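Local coordinates for protein transcriptional repressor, TetR family (Thermus thermophilus, PDB 3ANP) that represses genes of fatty acid degradation, probably by binding their operator DNA, and binds lauroyl-CoA as a TetR-family regulator, at residues Y52-L65 against R118-L131. Numbering follows the deposited sequence.
Sequences YKEAVLLDYGSQLL and RARAAFEALPLGDL. With DCC (dodecyl-coa), chain E.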
ATOM      1  N   TYR A  52      -9.783  16.238 -14.342  1.00 15.15           N
ATOM      2  CA  TYR A  52      -8.394  15.836 -14.538  1.00 16.55           C
ATOM      3  C   TYR A  52      -8.437  14.494 -15.263  1.00 15.05           C
ATOM      4  O   TYR A  52      -9.406  13.751 -15.112  1.00 17.37           O
ATOM      5  CB  TYR A  52      -7.633  15.758 -13.188  1.00 17.55           C
ATOM      6  CG  TYR A  52      -8.369  15.071 -12.054  1.00 18.24           C
ATOM      7  CD1 TYR A  52      -8.164  13.716 -11.772  1.00 19.35           C
ATOM      8  CD2 TYR A  52      -9.267  15.783 -11.257  1.00 17.42           C
ATOM      9  CE1 TYR A  52      -8.837  13.083 -10.716  1.00 17.32           C
ATOM     10  CE2 TYR A  52      -9.946  15.167 -10.219  1.00 18.03           C
ATOM     11  CZ  TYR A  52      -9.729  13.816  -9.951  1.00 21.44           C
ATOM     12  OH  TYR A  52     -10.425  13.217  -8.933  1.00 23.82           O
ATOM     13  N   LYS A  53      -7.414  14.204 -16.067  1.00 15.68           N
ATOM     14  CA  LYS A  53      -7.373  12.965 -16.863  1.00 16.48           C
ATOM     15  C   LYS A  53      -7.611  11.669 -16.079  1.00 17.88           C
ATOM     16  O   LYS A  53      -8.246  10.736 -16.596  1.00 14.94           O
ATOM     17  CB  LYS A  53      -6.043  12.861 -17.619  1.00 18.01           C
ATOM     18  CG  LYS A  53      -5.893  13.804 -18.830  1.00 16.54           C
ATOM     19  CD  LYS A  53      -4.438  13.872 -19.314  1.00 16.64           C
ATOM     20  CE  LYS A  53      -3.858  12.475 -19.587  1.00 14.23           C
ATOM     21  NZ  LYS A  53      -2.394  12.540 -19.934  1.00 13.90           N
ATOM     22  N   GLU A  54      -7.116  11.605 -14.840  1.00 16.25           N
ATOM     23  CA  GLU A  54      -7.276  10.400 -14.023  1.00 15.61           C
ATOM     24  C   GLU A  54      -8.727  10.105 -13.668  1.00 15.66           C
ATOM     25  O   GLU A  54      -9.081   8.962 -13.347  1.00 14.35           O
ATOM     26  CB  GLU A  54      -6.459  10.507 -12.725  1.00 16.05           C
ATOM     27  CG  GLU A  54      -4.957  10.411 -12.904  1.00 18.03           C
ATOM     28  CD  GLU A  54      -4.339  11.656 -13.510  1.00 20.18           C
ATOM     29  OE1 GLU A  54      -5.011  12.709 -13.571  1.00 20.30           O
ATOM     30  OE2 GLU A  54      -3.168  11.580 -13.920  1.00 23.96           O
ATOM     31  N   ALA A  55      -9.570  11.134 -13.692  1.00 14.01           N
ATOM     32  CA  ALA A  55     -10.969  10.928 -13.371  1.00 12.47           C
ATOM     33  C   ALA A  55     -11.570   9.969 -14.411  1.00 13.19           C
ATOM     34  O   ALA A  55     -12.516   9.244 -14.118  1.00 18.09           O
ATOM     35  CB  ALA A  55     -11.729  12.277 -13.355  1.00 13.81           C
ATOM     36  N   VAL A  56     -11.027   9.965 -15.626  1.00 15.54           N
ATOM     37  CA  VAL A  56     -11.527   9.039 -16.649  1.00 14.62           C
ATOM     38  C   VAL A  56     -11.176   7.615 -16.206  1.00 15.45           C
ATOM     39  O   VAL A  56     -12.024   6.715 -16.224  1.00 16.23           O
ATOM     40  CB  VAL A  56     -10.889   9.296 -18.051  1.00 16.17           C
ATOM     41  CG1 VAL A  56     -11.325   8.206 -19.025  1.00 17.78           C
ATOM     42  CG2 VAL A  56     -11.320  10.674 -18.596  1.00 14.43           C
ATOM     43  N   LEU A  57      -9.925   7.406 -15.799  1.00 13.42           N
ATOM     44  CA  LEU A  57      -9.496   6.079 -15.360  1.00 14.68           C
ATOM     45  C   LEU A  57     -10.293   5.606 -14.140  1.00 15.12           C
ATOM     46  O   LEU A  57     -10.596   4.421 -14.014  1.00 16.45           O
ATOM     47  CB  LEU A  57      -7.997   6.086 -15.041  1.00 15.48           C
ATOM     48  CG  LEU A  57      -7.058   6.506 -16.177  1.00 16.25           C
ATOM     49  CD1 LEU A  57      -5.627   6.593 -15.635  1.00 19.49           C
ATOM     50  CD2 LEU A  57      -7.141   5.502 -17.347  1.00 15.25           C
ATOM     51  N   LEU A  58     -10.644   6.521 -13.240  1.00 14.32           N
ATOM     52  CA  LEU A  58     -11.420   6.120 -12.073  1.00 15.24           C
ATOM     53  C   LEU A  58     -12.779   5.603 -12.517  1.00 15.77           C
ATOM     54  O   LEU A  58     -13.290   4.644 -11.955  1.00 15.80           O
ATOM     55  CB  LEU A  58     -11.608   7.281 -11.110  1.00 18.00           C
ATOM     56  CG  LEU A  58     -10.311   7.736 -10.432  1.00 14.92           C
ATOM     57  CD1 LEU A  58     -10.644   8.907  -9.519  1.00 16.58           C
ATOM     58  CD2 LEU A  58      -9.679   6.587  -9.637  1.00 13.70           C
ATOM     59  N   ASP A  59     -13.370   6.244 -13.520  1.00 16.52           N
ATOM     60  CA  ASP A  59     -14.661   5.784 -14.030  1.00 15.67           C
ATOM     61  C   ASP A  59     -14.529   4.344 -14.530  1.00 14.26           C
ATOM     62  O   ASP A  59     -15.407   3.508 -14.286  1.00 12.82           O
ATOM     63  CB  ASP A  59     -15.139   6.690 -15.171  1.00 20.05           C
ATOM     64  CG  ASP A  59     -16.176   7.718 -14.713  1.00 28.45           C
ATOM     65  OD1 ASP A  59     -16.316   7.925 -13.484  1.00 27.30           O
ATOM     66  OD2 ASP A  59     -16.845   8.322 -15.584  1.00 25.75           O
ATOM     67  N   TYR A  60     -13.433   4.057 -15.234  1.00 14.30           N
ATOM     68  CA  TYR A  60     -13.191   2.699 -15.749  1.00 15.65           C
ATOM     69  C   TYR A  60     -13.023   1.735 -14.586  1.00 15.86           C
ATOM     70  O   TYR A  60     -13.623   0.660 -14.560  1.00 15.63           O
ATOM     71  CB  TYR A  60     -11.927   2.658 -16.608  1.00 15.59           C
ATOM     72  CG  TYR A  60     -11.641   1.302 -17.237  1.00 19.06           C
ATOM     73  CD1 TYR A  60     -10.328   0.877 -17.451  1.00 21.24           C
ATOM     74  CD2 TYR A  60     -12.679   0.464 -17.649  1.00 20.14           C
ATOM     75  CE1 TYR A  60     -10.055  -0.355 -18.064  1.00 21.59           C
ATOM     76  CE2 TYR A  60     -12.414  -0.770 -18.256  1.00 23.25           C
ATOM     77  CZ  TYR A  60     -11.100  -1.167 -18.459  1.00 25.10           C
ATOM     78  OH  TYR A  60     -10.841  -2.374 -19.066  1.00 26.96           O
ATOM     79  N   GLY A  61     -12.190   2.118 -13.621  1.00 16.09           N
ATOM     80  CA  GLY A  61     -11.985   1.268 -12.459  1.00 16.32           C
ATOM     81  C   GLY A  61     -13.287   0.952 -11.743  1.00 13.57           C
ATOM     82  O   GLY A  61     -13.504  -0.185 -11.304  1.00 14.22           O
ATOM     83  N   SER A  62     -14.163   1.945 -11.612  1.00 14.63           N
ATOM     84  CA  SER A  62     -15.450   1.737 -10.947  1.00 17.40           C
ATOM     85  C   SER A  62     -16.286   0.733 -11.730  1.00 18.86           C
ATOM     86  O   SER A  62     -16.986  -0.100 -11.140  1.00 18.50           O
ATOM     87  CB  SER A  62     -16.227   3.061 -10.823  1.00 20.93           C
ATOM     88  OG  SER A  62     -15.512   3.957  -9.995  1.00 22.69           O
ATOM     89  N   GLN A  63     -16.216   0.818 -13.056  1.00 16.44           N
ATOM     90  CA  GLN A  63     -16.943  -0.128 -13.918  1.00 15.46           C
ATOM     91  C   GLN A  63     -16.387  -1.532 -13.686  1.00 15.72           C
ATOM     92  O   GLN A  63     -17.136  -2.502 -13.524  1.00 17.36           O
ATOM     93  CB  GLN A  63     -16.757   0.228 -15.404  1.00 16.22           C
ATOM     94  CG  GLN A  63     -17.274  -0.873 -16.369  1.00 17.33           C
ATOM     95  CD  GLN A  63     -16.745  -0.711 -17.807  1.00 26.73           C
ATOM     96  OE1 GLN A  63     -16.318   0.377 -18.200  1.00 22.79           O
ATOM     97  NE2 GLN A  63     -16.794  -1.796 -18.595  1.00 23.37           N
ATOM     98  N   LEU A  64     -15.064  -1.656 -13.684  1.00 16.78           N
ATOM     99  CA  LEU A  64     -14.458  -2.968 -13.474  1.00 16.88           C
ATOM    100  C   LEU A  64     -14.879  -3.539 -12.116  1.00 17.48           C
ATOM    101  O   LEU A  64     -15.290  -4.703 -12.011  1.00 13.68           O
ATOM    102  CB  LEU A  64     -12.932  -2.866 -13.559  1.00 14.99           C
ATOM    103  CG  LEU A  64     -12.293  -2.520 -14.913  1.00 15.11           C
ATOM    104  CD1 LEU A  64     -10.777  -2.354 -14.716  1.00 17.07           C
ATOM    105  CD2 LEU A  64     -12.562  -3.633 -15.933  1.00 19.47           C
ATOM    106  N   LEU A  65     -14.801  -2.717 -11.073  1.00 16.69           N
ATOM    107  CA  LEU A  65     -15.178  -3.181  -9.746  1.00 15.86           C
ATOM    108  C   LEU A  65     -16.662  -3.569  -9.684  1.00 15.81           C
ATOM    109  O   LEU A  65     -17.019  -4.536  -9.019  1.00 17.84           O
ATOM    110  CB  LEU A  65     -14.876  -2.110  -8.697  1.00 13.34           C
ATOM    111  CG  LEU A  65     -15.241  -2.516  -7.262  1.00 19.21           C
ATOM    112  CD1 LEU A  65     -14.368  -3.706  -6.843  1.00 20.51           C
ATOM    113  CD2 LEU A  65     -15.024  -1.343  -6.299  1.00 19.21           C
ATOM    114  N   ARG A 118      -8.590  14.525  -3.845  1.00 15.44           N
ATOM    115  CA  ARG A 118      -8.471  13.600  -4.966  1.00 20.34           C
ATOM    116  C   ARG A 118      -8.194  12.175  -4.507  1.00 20.68           C
ATOM    117  O   ARG A 118      -8.695  11.227  -5.118  1.00 17.66           O
ATOM    118  CB  ARG A 118      -7.390  14.069  -5.938  1.00 22.32           C
ATOM    119  CG  ARG A 118      -7.964  15.054  -6.945  1.00 25.13           C
ATOM    120  CD  ARG A 118      -6.963  15.624  -7.910  1.00 21.87           C
ATOM    121  NE  ARG A 118      -6.281  14.631  -8.734  1.00 17.90           N
ATOM    122  CZ  ARG A 118      -5.628  14.941  -9.846  1.00 19.72           C
ATOM    123  NH1 ARG A 118      -5.599  16.204 -10.264  1.00 18.62           N
ATOM    124  NH2 ARG A 118      -4.956  14.016 -10.506  1.00 18.40           N
ATOM    125  N   ALA A 119      -7.414  12.015  -3.435  1.00 19.01           N
ATOM    126  CA  ALA A 119      -7.130  10.671  -2.921  1.00 19.03           C
ATOM    127  C   ALA A 119      -8.434  10.070  -2.432  1.00 18.08           C
ATOM    128  O   ALA A 119      -8.712   8.894  -2.667  1.00 17.94           O
ATOM    129  CB  ALA A 119      -6.116  10.714  -1.761  1.00 17.70           C
ATOM    130  N   ARG A 120      -9.235  10.885  -1.748  1.00 18.29           N
ATOM    131  CA  ARG A 120     -10.520  10.437  -1.235  1.00 18.43           C
ATOM    132  C   ARG A 120     -11.458  10.071  -2.381  1.00 18.50           C
ATOM    133  O   ARG A 120     -12.203   9.101  -2.304  1.00 17.29           O
ATOM    134  CB  ARG A 120     -11.174  11.530  -0.388  1.00 23.99           C
ATOM    135  CG  ARG A 120     -12.422  11.051   0.319  1.00 27.73           C
ATOM    136  CD  ARG A 120     -13.089  12.167   1.110  1.00 35.43           C
ATOM    137  NE  ARG A 120     -14.187  11.644   1.919  1.00 44.75           N
ATOM    138  CZ  ARG A 120     -14.029  10.944   3.039  1.00 43.60           C
ATOM    139  NH1 ARG A 120     -12.814  10.681   3.497  1.00 47.17           N
ATOM    140  NH2 ARG A 120     -15.088  10.496   3.696  1.00 48.06           N
ATOM    141  N   ALA A 121     -11.433  10.871  -3.438  1.00 18.97           N
ATOM    142  CA  ALA A 121     -12.268  10.602  -4.607  1.00 19.89           C
ATOM    143  C   ALA A 121     -11.888   9.243  -5.215  1.00 15.82           C
ATOM    144  O   ALA A 121     -12.754   8.456  -5.587  1.00 16.76           O
ATOM    145  CB  ALA A 121     -12.075  11.703  -5.645  1.00 16.75           C
ATOM    146  N   ALA A 122     -10.592   8.983  -5.323  1.00 16.96           N
ATOM    147  CA  ALA A 122     -10.135   7.721  -5.901  1.00 17.77           C
ATOM    148  C   ALA A 122     -10.605   6.573  -5.012  1.00 17.38           C
ATOM    149  O   ALA A 122     -11.132   5.570  -5.489  1.00 14.56           O
ATOM    150  CB  ALA A 122      -8.615   7.715  -6.009  1.00 16.57           C
ATOM    151  N   PHE A 123     -10.431   6.744  -3.707  1.00 12.88           N
ATOM    152  CA  PHE A 123     -10.822   5.715  -2.765  1.00 15.30           C
ATOM    153  C   PHE A 123     -12.309   5.376  -2.865  1.00 15.21           C
ATOM    154  O   PHE A 123     -12.689   4.199  -2.850  1.00 16.75           O
ATOM    155  CB  PHE A 123     -10.513   6.167  -1.333  1.00 16.75           C
ATOM    156  CG  PHE A 123     -10.653   5.073  -0.329  1.00 17.04           C
ATOM    157  CD1 PHE A 123      -9.592   4.201  -0.087  1.00 14.74           C
ATOM    158  CD2 PHE A 123     -11.853   4.876   0.341  1.00 21.55           C
ATOM    159  CE1 PHE A 123      -9.728   3.138   0.813  1.00 18.15           C
ATOM    160  CE2 PHE A 123     -12.002   3.815   1.245  1.00 21.70           C
ATOM    161  CZ  PHE A 123     -10.937   2.946   1.479  1.00 20.01           C
ATOM    162  N   GLU A 124     -13.154   6.401  -2.968  1.00 14.81           N
ATOM    163  CA  GLU A 124     -14.594   6.170  -3.046  1.00 16.65           C
ATOM    164  C   GLU A 124     -15.033   5.555  -4.368  1.00 15.89           C
ATOM    165  O   GLU A 124     -16.048   4.859  -4.425  1.00 17.81           O
ATOM    166  CB  GLU A 124     -15.364   7.470  -2.818  1.00 22.95           C
ATOM    167  CG  GLU A 124     -15.202   8.028  -1.406  1.00 33.00           C
ATOM    168  CD  GLU A 124     -16.091   9.223  -1.164  1.00 38.54           C
ATOM    169  OE1 GLU A 124     -17.324   9.064  -1.267  1.00 47.16           O
ATOM    170  OE2 GLU A 124     -15.567  10.315  -0.876  1.00 42.61           O
ATOM    171  N   ALA A 125     -14.272   5.804  -5.424  1.00 18.17           N
ATOM    172  CA  ALA A 125     -14.611   5.244  -6.727  1.00 18.92           C
ATOM    173  C   ALA A 125     -14.183   3.782  -6.845  1.00 18.47           C
ATOM    174  O   ALA A 125     -14.648   3.075  -7.736  1.00 17.63           O
ATOM    175  CB  ALA A 125     -13.942   6.052  -7.827  1.00 19.75           C
ATOM    176  N   LEU A 126     -13.313   3.325  -5.942  1.00 15.61           N
ATOM    177  CA  LEU A 126     -12.791   1.958  -6.012  1.00 14.22           C
ATOM    178  C   LEU A 126     -12.884   1.231  -4.660  1.00 16.37           C
ATOM    179  O   LEU A 126     -11.879   0.722  -4.148  1.00 16.48           O
ATOM    180  CB  LEU A 126     -11.319   2.017  -6.454  1.00 15.26           C
ATOM    181  CG  LEU A 126     -10.987   2.857  -7.702  1.00 17.07           C
ATOM    182  CD1 LEU A 126      -9.477   3.143  -7.792  1.00 12.67           C
ATOM    183  CD2 LEU A 126     -11.461   2.081  -8.949  1.00 15.89           C
ATOM    184  N   PRO A 127     -14.093   1.136  -4.089  1.00 17.66           N
ATOM    185  CA  PRO A 127     -14.294   0.481  -2.790  1.00 17.34           C
ATOM    186  C   PRO A 127     -14.181  -1.050  -2.765  1.00 17.32           C
ATOM    187  O   PRO A 127     -15.144  -1.757  -2.475  1.00 16.83           O
ATOM    188  CB  PRO A 127     -15.681   0.967  -2.391  1.00 18.48           C
ATOM    189  CG  PRO A 127     -16.395   0.946  -3.720  1.00 17.82           C
ATOM    190  CD  PRO A 127     -15.377   1.616  -4.633  1.00 14.77           C
ATOM    191  N   LEU A 128     -12.989  -1.553  -3.038  1.00 15.66           N
ATOM    192  CA  LEU A 128     -12.752  -2.996  -3.023  1.00 15.55           C
ATOM    193  C   LEU A 128     -12.871  -3.545  -1.597  1.00 15.48           C
ATOM    194  O   LEU A 128     -13.354  -4.664  -1.387  1.00 14.50           O
ATOM    195  CB  LEU A 128     -11.355  -3.293  -3.572  1.00 13.52           C
ATOM    196  CG  LEU A 128     -10.884  -4.753  -3.531  1.00 15.89           C
ATOM    197  CD1 LEU A 128     -11.892  -5.645  -4.289  1.00 13.94           C
ATOM    198  CD2 LEU A 128      -9.474  -4.836  -4.142  1.00 14.45           C
ATOM    199  N   GLY A 129     -12.427  -2.761  -0.619  1.00 13.65           N
ATOM    200  CA  GLY A 129     -12.510  -3.195   0.769  1.00 14.23           C
ATOM    201  C   GLY A 129     -13.911  -3.638   1.164  1.00 16.99           C
ATOM    202  O   GLY A 129     -14.092  -4.681   1.811  1.00 15.44           O
ATOM    203  N   ASP A 130     -14.907  -2.845   0.777  1.00 15.53           N
ATOM    204  CA  ASP A 130     -16.294  -3.156   1.091  1.00 16.19           C
ATOM    205  C   ASP A 130     -16.800  -4.401   0.351  1.00 16.49           C
ATOM    206  O   ASP A 130     -17.602  -5.160   0.898  1.00 17.17           O
ATOM    207  CB  ASP A 130     -17.199  -1.948   0.803  1.00 18.57           C
ATOM    208  CG  ASP A 130     -16.942  -0.781   1.753  1.00 22.22           C
ATOM    209  OD1 ASP A 130     -16.406  -0.997   2.864  1.00 20.78           O
ATOM    210  OD2 ASP A 130     -17.285   0.361   1.391  1.00 25.80           O
ATOM    211  N   LEU A 131     -16.344  -4.622  -0.883  1.00 14.25           N
ATOM    212  CA  LEU A 131     -16.748  -5.835  -1.607  1.00 16.40           C
ATOM    213  C   LEU A 131     -16.182  -7.064  -0.853  1.00 16.85           C
ATOM    214  O   LEU A 131     -16.861  -8.088  -0.663  1.00 15.19           O
ATOM    215  CB  LEU A 131     -16.206  -5.802  -3.053  1.00 16.82           C
ATOM    216  CG  LEU A 131     -16.427  -7.089  -3.878  1.00 19.53           C
ATOM    217  CD1 LEU A 131     -17.888  -7.508  -3.796  1.00 17.58           C
ATOM    218  CD2 LEU A 131     -16.025  -6.864  -5.345  1.00 15.77           C
TER
HETATM  219  C2  DCC E1000     -19.384   9.085   9.897  1.00 89.70           C
HETATM  220  C4  DCC E1000     -18.413   6.987   9.905  1.00 87.58           C
HETATM  221  C5  DCC E1000     -19.342   6.556   8.968  1.00 88.86           C
HETATM  222  C6  DCC E1000     -20.297   7.460   8.519  1.00 90.02           C
HETATM  223  C8  DCC E1000     -18.025   4.923   9.433  1.00 86.57           C
HETATM  224  C10 DCC E1000      -9.964  -2.275  -8.612  1.00 31.01           C
HETATM  225  C11 DCC E1000      -9.790  -2.177 -10.129  1.00 33.30           C
HETATM  226  C12 DCC E1000     -10.721  -3.152 -10.851  1.00 40.65           C
HETATM  227  N9  DCC E1000     -17.617   5.954  10.169  1.00 84.62           N
HETATM  228  N7  DCC E1000     -19.076   5.282   8.700  1.00 88.49           N
HETATM  229  N3  DCC E1000     -18.463   8.251  10.347  1.00 88.95           N
HETATM  230  N1  DCC E1000     -20.285   8.709   9.005  1.00 90.22           N
HETATM  231  N6  DCC E1000     -21.205   7.091   7.620  1.00 90.40           N
HETATM  232  C1' DCC E1000     -16.486   5.948  11.124  1.00 79.00           C
HETATM  233  C2' DCC E1000     -15.527   4.794  10.841  1.00 77.10           C
HETATM  234  O2' DCC E1000     -16.109   3.564  11.280  1.00 77.59           O
HETATM  235  C3' DCC E1000     -14.418   5.208  11.808  1.00 74.77           C
HETATM  236  O3' DCC E1000     -14.771   4.845  13.145  1.00 77.75           O
HETATM  237  C4' DCC E1000     -14.419   6.733  11.672  1.00 70.26           C
HETATM  238  O4' DCC E1000     -15.610   7.068  10.935  1.00 73.25           O
HETATM  239  C5' DCC E1000     -13.171   7.153  10.894  1.00 59.98           C
HETATM  240  O5' DCC E1000     -13.115   6.474   9.637  1.00 47.41           O
HETATM  241  P1  DCC E1000     -11.736   6.391   8.811  1.00 39.40           P
HETATM  242  O11 DCC E1000     -10.626   6.032   9.721  1.00 37.82           O
HETATM  243  O12 DCC E1000     -11.971   5.551   7.614  1.00 41.68           O
HETATM  244  O6  DCC E1000     -11.493   7.908   8.330  1.00 36.21           O
HETATM  245  P2  DCC E1000     -12.130   8.464   6.961  1.00 34.11           P
HETATM  246  O21 DCC E1000     -12.216   9.886   7.368  1.00 33.65           O
HETATM  247  O22 DCC E1000     -13.272   7.529   6.873  1.00 35.84           O
HETATM  248  O7  DCC E1000     -10.811   8.128   6.100  1.00 30.73           O
HETATM  249  CPA DCC E1000     -10.665   6.897   5.388  1.00 24.21           C
HETATM  250  CPB DCC E1000     -10.189   7.179   3.960  1.00 24.22           C
HETATM  251  CP8 DCC E1000      -9.039   8.190   4.001  1.00 21.19           C
HETATM  252  CP7 DCC E1000     -11.352   7.739   3.138  1.00 25.19           C
HETATM  253  CP9 DCC E1000      -9.701   5.875   3.325  1.00 24.55           C
HETATM  254  OP3 DCC E1000      -7.905   7.633   4.671  1.00 19.49           O
HETATM  255  CP6 DCC E1000      -8.653   8.609   2.580  1.00 21.28           C
HETATM  256  OP2 DCC E1000      -9.249   9.524   2.015  1.00 21.24           O
HETATM  257  NP2 DCC E1000      -7.662   7.916   2.025  1.00 20.16           N
HETATM  258  CP5 DCC E1000      -7.184   8.210   0.665  1.00 20.48           C
HETATM  259  CP4 DCC E1000      -6.608   6.941   0.031  1.00 20.11           C
HETATM  260  CP3 DCC E1000      -5.425   6.409   0.842  1.00 21.38           C
HETATM  261  OP1 DCC E1000      -5.516   6.249   2.057  1.00 23.64           O
HETATM  262  NP1 DCC E1000      -4.328   6.134   0.139  1.00 25.10           N
HETATM  263  CP2 DCC E1000      -3.109   5.625   0.785  1.00 21.81           C
HETATM  264  CP1 DCC E1000      -3.307   4.164   1.202  1.00 20.26           C
HETATM  265  S   DCC E1000      -3.409   3.016  -0.220  1.00 22.38           S
HETATM  266  P3  DCC E1000     -13.641   4.230  14.113  1.00 79.22           P
HETATM  267  O31 DCC E1000     -13.705   2.753  14.186  1.00 79.35           O
HETATM  268  O32 DCC E1000     -12.227   4.755  13.550  1.00 79.46           O
HETATM  269  O33 DCC E1000     -13.866   4.934  15.542  1.00 80.95           O
HETATM  270  CA1 DCC E1000      -5.135   2.903  -0.498  1.00 17.30           C
HETATM  271  CA2 DCC E1000      -5.673   1.754  -1.352  1.00 18.51           C
HETATM  272  OA1 DCC E1000      -5.902   3.739  -0.019  1.00 19.89           O
HETATM  273  CA3 DCC E1000      -7.176   1.566  -1.133  1.00 16.33           C
HETATM  274  CA4 DCC E1000      -7.726   0.364  -1.906  1.00 19.60           C
HETATM  275  CA5 DCC E1000      -7.560   0.514  -3.420  1.00 18.32           C
HETATM  276  CA6 DCC E1000      -8.330  -0.595  -4.143  1.00 19.51           C
HETATM  277  CA7 DCC E1000      -8.259  -0.421  -5.661  1.00 18.92           C
HETATM  278  CA8 DCC E1000      -9.136  -1.454  -6.371  1.00 22.30           C
HETATM  279  CA9 DCC E1000      -9.006  -1.323  -7.891  1.00 24.20           C
HETATM  280  O   HOH W   1      -9.136  11.356  -7.766  1.00 17.21           O
HETATM  281  O   HOH W   2      -3.606  15.335 -12.977  1.00 31.80           O
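Arg-118 NH2 is gripped by Glu-54 OE1 in a salt bridge of 3.3 Å and by a water that also donates to Glu-54 OE1. The guanidinium lies flat on the Tyr-52 ring, planes 7° apart, in a cation-pi stack. Arg-118 CZ sits 3.6 Å from the centroid of the Tyr-52 ring. The bend at chi3 (60°) turns the guanidinium flat onto the ring, while Arg-118 CD makes a CH-pi contact over the same face. Ala-55 CB lies toward the rim of the opposite face. Glu-110 of helix 101-110 pairs with Arg-118 NE. A second water accepts from Tyr-52 OH and donates to Arg-118 O. A leucine in place of Tyr-52 would probably leave the guanidinium without its flat partner and the water without its phenol.

Further along, Ser-62 OG donates to Ala-125 O at 2.6 Å, near the end of helix 116-125. Leu-58 CD2 packs on Ala-122 CB (3.9 Å). Leu-126 CD2 lies against Gly-61 CA (3.6 Å), where a side chain would clash. Leu-65 CD2 presses tightly on Pro-127 CD (3.4 Å).

Leu-126 also lines the dodecyl-CoA pocket. The contacts tie helix 54-77, just after the predicted helix-turn-helix, to this pocket, consistent with ligand-to-DNA signalling as in other TetR-family repressors.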